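Local coordinates for transcriptional regulator, GntR family (PDB 3SXM), which probably acts as a DNA-binding, metal-binding transcription regulator of the GntR family, present here as its metal-free C-terminal FCD domain, at residues T14-M17 with M18-C22; L37-K40 with G41-D45; N72-I75 with I76-E80; E120-K123 with E124-N128. The protein carries 3 engineered substitutions. All blocks are in the same frame, centred on the assembly; numbering follows the deposited sequence.

Contact 1: residues T14-M17 with M18-C22; sequences TRIM and MEVFC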
loop_
_atom_site.group_PDB
_atom_site.type_symbol
_atom_site.label_atom_id
_atom_site.label_comp_id
_atom_site.label_asym_id
_atom_site.label_seq_id
_atom_site.Cartn_x
_atom_site.Cartn_y
_atom_site.Cartn_z
ATOM N N THR A 14 -1.861 -5.079 -5.848
ATOM C CA THR A 14 -1.420 -5.131 -4.447
ATOM C C THR A 14 0.078 -5.005 -4.339
ATOM O O THR A 14 0.606 -4.288 -3.458
ATOM C CB THR A 14 -1.950 -6.404 -3.750
ATOM O OG1 THR A 14 -3.370 -6.404 -3.843
ATOM C CG2 THR A 14 -1.532 -6.464 -2.310
ATOM N N ARG A 15 0.837 -5.637 -5.215
ATOM C CA ARG A 15 2.278 -5.485 -5.233
ATOM C C ARG A 15 2.701 -4.068 -5.532
ATOM O O ARG A 15 3.647 -3.559 -4.905
ATOM C CB ARG A 15 2.908 -6.441 -6.273
ATOM C CG ARG A 15 2.806 -7.892 -5.908
ATOM C CD ARG A 15 3.547 -8.791 -6.915
ATOM N NE ARG A 15 4.961 -8.595 -6.838
ATOM C CZ ARG A 15 5.863 -9.105 -7.670
ATOM N NH1 ARG A 15 5.502 -10.014 -8.570
ATOM N NH2 ARG A 15 7.129 -8.757 -7.534
ATOM N N ILE A 16 2.040 -3.406 -6.490
ATOM C CA ILE A 16 2.380 -1.996 -6.844
ATOM C C ILE A 16 2.170 -1.165 -5.582
ATOM O O ILE A 16 3.066 -0.400 -5.163
ATOM C CB ILE A 16 1.570 -1.489 -8.012
ATOM C CG1 ILE A 16 1.993 -2.201 -9.334
ATOM C CG2 ILE A 16 1.748 0.003 -8.160
ATOM C CD1 ILE A 16 1.090 -1.945 -10.473
ATOM N N MET A 17 0.995 -1.304 -4.958
ATOM C CA MET A 17 0.685 -0.576 -3.706
ATOM C C MET A 17 1.814 -0.702 -2.686
ATOM O O MET A 17 2.271 0.334 -2.135
ATOM C CB MET A 17 -0.669 -1.034 -3.146
ATOM C CG MET A 17 -1.033 -0.395 -1.791
ATOM S SD MET A 17 -2.558 -1.032 -1.142
ATOM C CE MET A 17 -2.063 -2.689 -0.713
ATOM N N MET A 18 2.191 -1.922 -2.345
ATOM C CA MET A 18 3.112 -2.151 -1.240
ATOM C C MET A 18 4.553 -1.851 -1.661
ATOM O O MET A 18 5.303 -1.186 -0.946
ATOM C CB MET A 18 2.994 -3.576 -0.720
ATOM C CG MET A 18 1.603 -3.918 -0.189
ATOM S SD MET A 18 1.430 -5.578 0.437
ATOM C CE MET A 18 2.304 -5.443 1.896
ATOM N N GLU A 19 4.987 -2.383 -2.799
ATOM C CA GLU A 19 6.409 -2.259 -3.199
ATOM C C GLU A 19 6.776 -0.826 -3.528
ATOM O O GLU A 19 7.855 -0.357 -3.173
ATOM C CB GLU A 19 6.726 -3.239 -4.336
ATOM C CG GLU A 19 6.514 -4.680 -4.002
ATOM C CD GLU A 19 6.979 -5.578 -5.122
ATOM O OE1 GLU A 19 7.840 -5.093 -5.893
ATOM O OE2 GLU A 19 6.544 -6.744 -5.220
ATOM N N VAL A 20 5.932 -0.121 -4.256
ATOM C CA VAL A 20 6.209 1.260 -4.630
ATOM C C VAL A 20 6.194 2.123 -3.375
ATOM O O VAL A 20 7.039 3.005 -3.226
ATOM C CB VAL A 20 5.244 1.790 -5.688
ATOM C CG1 VAL A 20 5.364 3.326 -5.842
ATOM C CG2 VAL A 20 5.465 1.055 -7.033
ATOM N N PHE A 21 5.236 1.904 -2.458
ATOM C CA PHE A 21 5.247 2.667 -1.219
ATOM C C PHE A 21 6.594 2.505 -0.531
ATOM O O PHE A 21 7.146 3.482 -0.023
ATOM C CB PHE A 21 4.124 2.200 -0.261
ATOM C CG PHE A 21 4.085 2.968 1.039
ATOM C CD1 PHE A 21 3.390 4.149 1.124
ATOM C CD2 PHE A 21 4.710 2.502 2.186
ATOM C CE1 PHE A 21 3.280 4.845 2.315
ATOM C CE2 PHE A 21 4.675 3.244 3.346
ATOM C CZ PHE A 21 3.959 4.388 3.410
ATOM N N CYS A 22 7.077 1.282 -0.397
ATOM C CA CYS A 22 8.334 1.057 0.338
ATOM C C CYS A 22 9.550 1.618 -0.413
ATOM O O CYS A 22 10.425 2.250 0.187
ATOM C CB CYS A 22 8.511 -0.412 0.682
ATOM S SG CYS A 22 7.297 -1.007 1.869
#
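Helix 5-25 of the all-helical FCD domain carries an i to i+4 salt bridge, R15 to E19, on the flank that faces the metal pocket. The guanidinium takes the carboxylate side-on, with two nitrogens on one oxygen: NE of R15 lies 2.9 Å from OE2 of E19, and NH2 of R15 lies 3.1 Å from the same OE2. That oxygen sits in the guanidinium plane, yet the two planar groups are turned 42° against each other. NE meets OE2 on its syn side, 32° out of the carboxylate plane. The bend of the R15 chain at chi3 (68°) brings NE round to the E19 oxygen. OE2 also bonds the Y79 hydroxyl, while OE1 of E19 pairs with H63, so both carboxylate oxygens are engaged. Further round, I16 and V20 lie alongside each other, CG2 of I16 being 4.0 Å from CG2 of V20, and CE of M17 rests 3.9 Å from CG of M18. M17 and M18 also pack on the second subunit. Because H63 is a zinc ligand in a metal-bound form of this protein, the arrangement is consistent with a second-shell salt bridge beside the FCD-domain metal site.

Contact 2: residues L37-K40 with G41-D45; sequences LEIK and GEIDD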
loop_
_atom_site.group_PDB
_atom_site.type_symbol
_atom_site.label_atom_id
_atom_site.label_comp_id
_atom_site.label_asym_id
_atom_site.label_seq_id
_atom_site.Cartn_x
_atom_site.Cartn_y
_atom_site.Cartn_z
ATOM N N LEU A 37 23.273 -4.895 -3.534
ATOM C CA LEU A 37 24.462 -5.162 -4.318
ATOM C C LEU A 37 24.762 -6.645 -4.530
ATOM O O LEU A 37 25.251 -7.042 -5.602
ATOM C CB LEU A 37 25.648 -4.474 -3.657
ATOM C CG LEU A 37 25.562 -2.960 -3.547
ATOM C CD1 LEU A 37 26.828 -2.449 -2.903
ATOM C CD2 LEU A 37 25.425 -2.326 -4.937
ATOM N N GLU A 38 24.490 -7.475 -3.537
ATOM C CA GLU A 38 24.644 -8.916 -3.703
ATOM C C GLU A 38 23.680 -9.421 -4.805
ATOM O O GLU A 38 24.050 -10.284 -5.611
ATOM C CB GLU A 38 24.293 -9.658 -2.427
ATOM C CG GLU A 38 25.296 -9.543 -1.331
ATOM C CD GLU A 38 24.918 -10.384 -0.128
ATOM O OE1 GLU A 38 24.174 -11.382 -0.299
ATOM O OE2 GLU A 38 25.381 -10.047 0.981
ATOM N N ILE A 39 22.491 -8.872 -4.844
ATOM C CA ILE A 39 21.492 -9.252 -5.867
ATOM C C ILE A 39 21.980 -8.781 -7.209
ATOM O O ILE A 39 21.988 -9.532 -8.165
ATOM C CB ILE A 39 20.129 -8.667 -5.584
ATOM C CG1 ILE A 39 19.533 -9.282 -4.293
ATOM C CG2 ILE A 39 19.198 -8.854 -6.759
ATOM C CD1 ILE A 39 18.321 -8.516 -3.762
ATOM N N LYS A 40 22.449 -7.539 -7.287
ATOM C CA LYS A 40 23.014 -7.001 -8.537
ATOM C C LYS A 40 24.129 -7.916 -9.044
ATOM O O LYS A 40 24.212 -8.156 -10.228
ATOM C CB LYS A 40 23.593 -5.605 -8.304
ATOM C CG LYS A 40 24.187 -4.842 -9.463
ATOM C CD LYS A 40 24.947 -3.622 -8.902
ATOM C CE LYS A 40 25.278 -2.571 -9.959
ATOM N NZ LYS A 40 26.432 -2.903 -10.787
ATOM N N GLY A 41 24.990 -8.400 -8.144
ATOM C CA GLY A 41 26.100 -9.231 -8.499
ATOM C C GLY A 41 25.656 -10.541 -9.109
ATOM O O GLY A 41 26.274 -11.046 -10.067
ATOM N N GLU A 42 24.604 -11.081 -8.528
ATOM C CA GLU A 42 23.995 -12.338 -9.030
ATOM C C GLU A 42 23.516 -12.155 -10.477
ATOM O O GLU A 42 23.753 -12.992 -11.348
ATOM C CB GLU A 42 22.794 -12.665 -8.157
ATOM C CG GLU A 42 22.226 -14.035 -8.301
ATOM C CD GLU A 42 21.493 -14.412 -7.041
ATOM O OE1 GLU A 42 20.350 -13.937 -6.870
ATOM O OE2 GLU A 42 22.087 -15.123 -6.199
ATOM N N ILE A 43 22.823 -11.046 -10.712
ATOM C CA ILE A 43 22.261 -10.769 -12.023
ATOM C C ILE A 43 23.331 -10.516 -13.026
ATOM O O ILE A 43 23.236 -10.989 -14.164
ATOM C CB ILE A 43 21.288 -9.561 -11.915
ATOM C CG1 ILE A 43 20.014 -9.969 -11.176
ATOM C CG2 ILE A 43 20.962 -9.023 -13.311
ATOM C CD1 ILE A 43 19.077 -8.811 -10.868
ATOM N N ASP A 44 24.402 -9.874 -12.621
ATOM C CA ASP A 44 25.491 -9.542 -13.516
ATOM C C ASP A 44 26.431 -10.739 -13.759
ATOM O O ASP A 44 27.155 -10.741 -14.722
ATOM C CB ASP A 44 26.310 -8.378 -12.990
ATOM C CG ASP A 44 25.591 -7.055 -13.052
ATOM O OD1 ASP A 44 24.580 -6.924 -13.704
ATOM O OD2 ASP A 44 26.096 -6.138 -12.454
ATOM N N ASP A 45 26.416 -11.720 -12.894
ATOM C CA ASP A 45 27.266 -12.855 -13.064
ATOM C C ASP A 45 26.289 -13.388 -14.072
ATOM O O ASP A 45 25.355 -14.062 -13.737
ATOM C CB ASP A 45 27.349 -13.629 -11.766
ATOM C CG ASP A 45 28.506 -14.605 -11.712
ATOM O OD1 ASP A 45 29.624 -14.315 -12.144
ATOM O OD2 ASP A 45 28.251 -15.680 -11.176
#
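K40 reaches forward over one helical turn to D44 near the C-terminal end of helix 34-44. Its CB starts 3.1 Å from the N of G41, the next residue. With CG anti to the backbone N (chi1 -178°), the chain leaves on the side of D44, and CG of K40 already stands 3.8 Å from OD2 of D44. CD and CE continue nearly extended until chi4 (-79°) turns the ammonium back toward the carboxylate. NZ of K40 ends 3.7 Å from OD2 of D44, a long salt bridge in which the two chains cross at a slant. The D44 carboxylate folds back over its own turn, its CG 3.3 Å from the O of K40, which accepts the N-H of D44 at 3.0 Å. Were D44 shortened to an alanine, the K40 ammonium would probably lose this acidic mate and be freer to turn. On the buried side, CG2 of I39 touches CD1 of I43 at 4.1 Å; these isoleucines pack on helix 51-68, to which E38 is also tied by a salt bridge to R61. D45 is the first residue to leave helical torsions. The contact is thus the last two turns of an amphipathic helix, apolar inward and ion-paired at its margin.

Contact 3: residues N72-I75 with I76-E80; sequences NELI and ISLYE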
loop_
_atom_site.group_PDB
_atom_site.type_symbol
_atom_site.label_atom_id
_atom_site.label_comp_id
_atom_site.label_asym_id
_atom_site.label_seq_id
_atom_site.Cartn_x
_atom_site.Cartn_y
_atom_site.Cartn_z
ATOM N N ASN A 72 8.898 -2.036 8.891
ATOM C CA ASN A 72 7.541 -2.060 9.394
ATOM C C ASN A 72 7.116 -3.524 9.434
ATOM O O ASN A 72 6.843 -4.107 8.386
ATOM C CB ASN A 72 6.629 -1.219 8.504
ATOM C CG ASN A 72 5.197 -1.168 8.991
ATOM O OD1 ASN A 72 4.654 -2.172 9.475
ATOM N ND2 ASN A 72 4.585 -0.005 8.921
ATOM N N GLU A 73 7.082 -4.098 10.644
ATOM C CA GLU A 73 6.804 -5.514 10.751
ATOM C C GLU A 73 5.400 -5.875 10.251
ATOM O O GLU A 73 5.160 -6.986 9.790
ATOM C CB GLU A 73 7.079 -6.073 12.142
ATOM C CG GLU A 73 8.550 -5.936 12.605
ATOM C CD GLU A 73 9.545 -6.705 11.712
ATOM O OE1 GLU A 73 9.168 -7.709 11.064
ATOM O OE2 GLU A 73 10.733 -6.296 11.647
ATOM N N LEU A 74 4.449 -4.967 10.359
ATOM C CA LEU A 74 3.126 -5.221 9.812
ATOM C C LEU A 74 3.122 -5.304 8.312
ATOM O O LEU A 74 2.565 -6.258 7.773
ATOM C CB LEU A 74 2.082 -4.194 10.366
ATOM C CG LEU A 74 0.654 -4.360 9.860
ATOM C CD1 LEU A 74 0.158 -5.751 10.185
ATOM C CD2 LEU A 74 -0.306 -3.318 10.446
ATOM N N ILE A 75 3.771 -4.374 7.642
ATOM C CA ILE A 75 3.890 -4.407 6.172
ATOM C C ILE A 75 4.617 -5.658 5.745
ATOM O O ILE A 75 4.166 -6.354 4.825
ATOM C CB ILE A 75 4.538 -3.133 5.619
ATOM C CG1 ILE A 75 3.635 -1.947 5.878
ATOM C CG2 ILE A 75 4.769 -3.300 4.124
ATOM C CD1 ILE A 75 4.231 -0.585 5.459
ATOM N N ILE A 76 5.710 -5.979 6.414
ATOM C CA ILE A 76 6.506 -7.187 6.153
ATOM C C ILE A 76 5.630 -8.410 6.295
ATOM O O ILE A 76 5.662 -9.310 5.439
ATOM C CB ILE A 76 7.751 -7.244 7.026
ATOM C CG1 ILE A 76 8.724 -6.098 6.658
ATOM C CG2 ILE A 76 8.451 -8.586 6.922
ATOM C CD1 ILE A 76 9.792 -5.805 7.689
ATOM N N SER A 77 4.832 -8.479 7.359
ATOM C CA SER A 77 4.009 -9.643 7.619
ATOM C C SER A 77 2.887 -9.755 6.595
ATOM O O SER A 77 2.544 -10.889 6.186
ATOM C CB SER A 77 3.455 -9.602 9.065
ATOM O OG SER A 77 2.389 -8.715 9.224
ATOM N N LEU A 78 2.336 -8.648 6.114
ATOM C CA LEU A 78 1.263 -8.707 5.110
ATOM C C LEU A 78 1.842 -9.185 3.799
ATOM O O LEU A 78 1.210 -9.986 3.089
ATOM C CB LEU A 78 0.599 -7.322 4.942
ATOM C CG LEU A 78 -0.185 -6.846 6.167
ATOM C CD1 LEU A 78 -0.617 -5.443 5.909
ATOM C CD2 LEU A 78 -1.394 -7.707 6.417
ATOM N N TYR A 79 3.055 -8.766 3.488
ATOM C CA TYR A 79 3.684 -9.188 2.209
ATOM C C TYR A 79 3.991 -10.681 2.302
ATOM O O TYR A 79 3.787 -11.451 1.314
ATOM C CB TYR A 79 4.942 -8.402 1.925
ATOM C CG TYR A 79 5.433 -8.491 0.498
ATOM C CD1 TYR A 79 4.856 -7.742 -0.495
ATOM C CD2 TYR A 79 6.496 -9.298 0.198
ATOM C CE1 TYR A 79 5.349 -7.785 -1.822
ATOM C CE2 TYR A 79 6.975 -9.371 -1.131
ATOM C CZ TYR A 79 6.392 -8.632 -2.088
ATOM O OH TYR A 79 6.888 -8.726 -3.380
ATOM N N GLU A 80 4.460 -11.145 3.462
ATOM C CA GLU A 80 4.704 -12.568 3.659
ATOM C C GLU A 80 3.419 -13.358 3.489
ATOM O O GLU A 80 3.396 -14.471 2.897
ATOM C CB GLU A 80 5.254 -12.756 5.047
ATOM C CG GLU A 80 6.703 -12.510 5.151
ATOM C CD GLU A 80 7.506 -13.775 4.952
ATOM O OE1 GLU A 80 7.320 -14.422 3.909
ATOM O OE2 GLU A 80 8.301 -14.138 5.849
#
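Helix 73-90 starts here with regular i to i+4 bonding, the first such bond running from the N of I76 to the O of N72 at 2.9 Å, with an N-H...O angle of 171°. N72 is the N-cap: its OD1 accepts the N of I75 at 3.0 Å, the donor standing 58° out of the amide plane. I76 folds back over this first turn. CG1 of I76 lies 3.2 Å from the O of N72, and its CD1 reaches the carboxylate end of E73, 3.9 Å from OE1, the two side chains running alongside each other. With a serine in place of I76, CG1 and CD1 would be gone, and a gap beside the E73 carboxylate and R68 is likely to open. The O of L74 is gripped twice, by the N of L78 and by OG of S77, the latter at 2.9 Å. The hydroxyl gets there because chi1 of S77 (77°) sets OG between the backbone N and carbonyl carbon. CD1 of L74 is 3.8 Å from that OG and 4.2 Å from CG of L78. ND2 of N72 bonds E13 of the second subunit, and L74 and I75 pack on T14 of that subunit. Within the chain, I75 and L78 rest on M18 of helix 5-25, while Y79 fits between that helix and helix 51-68, against H63 and I67.

Contact 4: residues E120-K123 with E124-N128; sequences EKLK and EHLKN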
loop_
_atom_site.group_PDB
_atom_site.type_symbol
_atom_site.label_atom_id
_atom_site.label_comp_id
_atom_site.label_asym_id
_atom_site.label_seq_id
_atom_site.Cartn_x
_atom_site.Cartn_y
_atom_site.Cartn_z
ATOM N N GLU A 120 9.499 4.505 -11.548
ATOM C CA GLU A 120 8.938 4.256 -12.883
ATOM C C GLU A 120 9.267 2.841 -13.354
ATOM O O GLU A 120 8.408 2.149 -13.887
ATOM C CB GLU A 120 9.448 5.254 -13.929
ATOM C CG GLU A 120 8.909 6.649 -13.789
ATOM C CD GLU A 120 9.509 7.616 -14.810
ATOM O OE1 GLU A 120 10.246 7.187 -15.746
ATOM O OE2 GLU A 120 9.232 8.821 -14.688
ATOM N N LYS A 121 10.506 2.410 -13.171
ATOM C CA LYS A 121 10.912 1.090 -13.666
ATOM C C LYS A 121 10.218 -0.047 -12.908
ATOM O O LYS A 121 9.867 -1.064 -13.509
ATOM C CB LYS A 121 12.439 0.901 -13.587
ATOM C CG LYS A 121 12.992 -0.311 -14.330
ATOM C CD LYS A 121 12.815 -0.103 -15.884
ATOM C CE LYS A 121 13.453 -1.147 -16.724
ATOM N NZ LYS A 121 13.065 -0.854 -18.164
ATOM N N LEU A 122 10.039 0.107 -11.605
ATOM C CA LEU A 122 9.341 -0.872 -10.819
ATOM C C LEU A 122 7.879 -1.007 -11.325
ATOM O O LEU A 122 7.382 -2.121 -11.513
ATOM C CB LEU A 122 9.442 -0.527 -9.322
ATOM C CG LEU A 122 8.593 -1.439 -8.414
ATOM C CD1 LEU A 122 8.961 -2.883 -8.554
ATOM C CD2 LEU A 122 8.743 -1.056 -6.948
ATOM N N LYS A 123 7.197 0.111 -11.519
ATOM C CA LYS A 123 5.805 0.126 -12.002
ATOM C C LYS A 123 5.772 -0.509 -13.389
ATOM O O LYS A 123 4.912 -1.328 -13.658
ATOM C CB LYS A 123 5.235 1.536 -12.072
ATOM C CG LYS A 123 4.955 2.140 -10.700
ATOM C CD LYS A 123 4.454 3.568 -10.865
ATOM C CE LYS A 123 4.153 4.173 -9.527
ATOM N NZ LYS A 123 3.805 5.636 -9.578
ATOM N N GLU A 124 6.698 -0.133 -14.249
ATOM C CA GLU A 124 6.748 -0.702 -15.606
ATOM C C GLU A 124 6.934 -2.199 -15.555
ATOM O O GLU A 124 6.277 -2.941 -16.300
ATOM C CB GLU A 124 7.892 -0.067 -16.415
ATOM C CG GLU A 124 7.678 1.392 -16.731
ATOM C CD GLU A 124 8.972 2.063 -17.242
ATOM O OE1 GLU A 124 9.970 1.325 -17.501
ATOM O OE2 GLU A 124 8.966 3.322 -17.386
ATOM N N HIS A 125 7.843 -2.671 -14.693
ATOM C CA HIS A 125 8.092 -4.081 -14.562
ATOM C C HIS A 125 6.825 -4.829 -14.179
ATOM O O HIS A 125 6.460 -5.861 -14.782
ATOM C CB HIS A 125 9.186 -4.326 -13.521
ATOM C CG HIS A 125 9.265 -5.731 -13.050
ATOM N ND1 HIS A 125 9.769 -6.740 -13.851
ATOM C CD2 HIS A 125 8.826 -6.328 -11.921
ATOM C CE1 HIS A 125 9.678 -7.885 -13.210
ATOM N NE2 HIS A 125 9.101 -7.671 -12.042
ATOM N N LEU A 126 6.127 -4.335 -13.164
ATOM C CA LEU A 126 4.969 -5.041 -12.679
ATOM C C LEU A 126 3.832 -4.977 -13.685
ATOM O O LEU A 126 3.143 -6.001 -13.866
ATOM C CB LEU A 126 4.574 -4.449 -11.292
ATOM C CG LEU A 126 5.576 -4.755 -10.158
ATOM C CD1 LEU A 126 5.238 -3.961 -8.904
ATOM C CD2 LEU A 126 5.621 -6.275 -9.833
ATOM N N LYS A 127 3.628 -3.850 -14.354
ATOM C CA LYS A 127 2.584 -3.738 -15.375
ATOM C C LYS A 127 2.918 -4.607 -16.583
ATOM O O LYS A 127 2.019 -5.154 -17.209
ATOM C CB LYS A 127 2.273 -2.313 -15.770
ATOM C CG LYS A 127 1.757 -1.528 -14.572
ATOM C CD LYS A 127 0.750 -0.477 -14.895
ATOM C CE LYS A 127 0.502 0.397 -13.676
ATOM N NZ LYS A 127 -0.729 1.250 -13.724
ATOM N N ASN A 128 4.202 -4.741 -16.882
ATOM C CA ASN A 128 4.637 -5.562 -18.035
ATOM C C ASN A 128 4.417 -7.020 -17.731
ATOM O O ASN A 128 3.905 -7.753 -18.610
ATOM C CB ASN A 128 6.129 -5.329 -18.336
ATOM C CG ASN A 128 6.411 -4.010 -19.070
ATOM O OD1 ASN A 128 5.515 -3.337 -19.564
ATOM N ND2 ASN A 128 7.687 -3.674 -19.174
HETATM O O HOH W 1 11.194 4.910 -17.041
HETATM O O HOH W 2 12.238 2.206 -18.740
#
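L122 and L126 make the close-packed side of this turn of helix 115-135, while E120, K121 and E124 make its watery side. The two leucines lie alongside each other, pointing the same way, with CD1 of L122 3.9 Å from CD1 of L126, and both press on helix 5-25, L122 on E19 and L126 on R15. The other side is largely water-mediated. The chains of K121 and E124 cross at about a right angle, and NZ of K121 stands 3.8 Å from OE1 of E124, a long salt bridge. The bend of K121 at chi2 (68°) lays its CD against the same OE1, at 3.6 Å. One water joins this pair, donating to OE1 of E124 at 2.7 Å and accepting from NZ of K121. A second donates to OE1 of E120 and to OE2 of E124, which are 4.4 Å apart, and so probably eases the repulsion between the two carboxylates. H125 turns inward, ND1 bonded to E102 and its ring meeting those of H103 and H63. All three histidines bind zinc in another structure of this protein; here, without metal, their gathering still marks the histidine-rich metal site of the FCD domain.

Overall arrangement
The four contacts follow one another along a single all-helical FCD domain, each a local contact along one helix: 5-25, 34-44, 73-90 and 115-135. Contact 1 is the shared neighbour, its centre 12 Å from that of contact 3 and 11 Å from that of contact 4, and it touches both. Contacts 3 and 4 do not meet, their nearest atoms being about 7 Å apart. Contact 2 stands apart, its centre 20 to 25 Å from the others and on the opposite side of the chain's centre from contact 1. Contacts 1 and 3 both reach the second subunit; contact 1 also, through E19, lies beside the metal-site H63, so helix 5-25 runs between the dimer interface and the metal pocket.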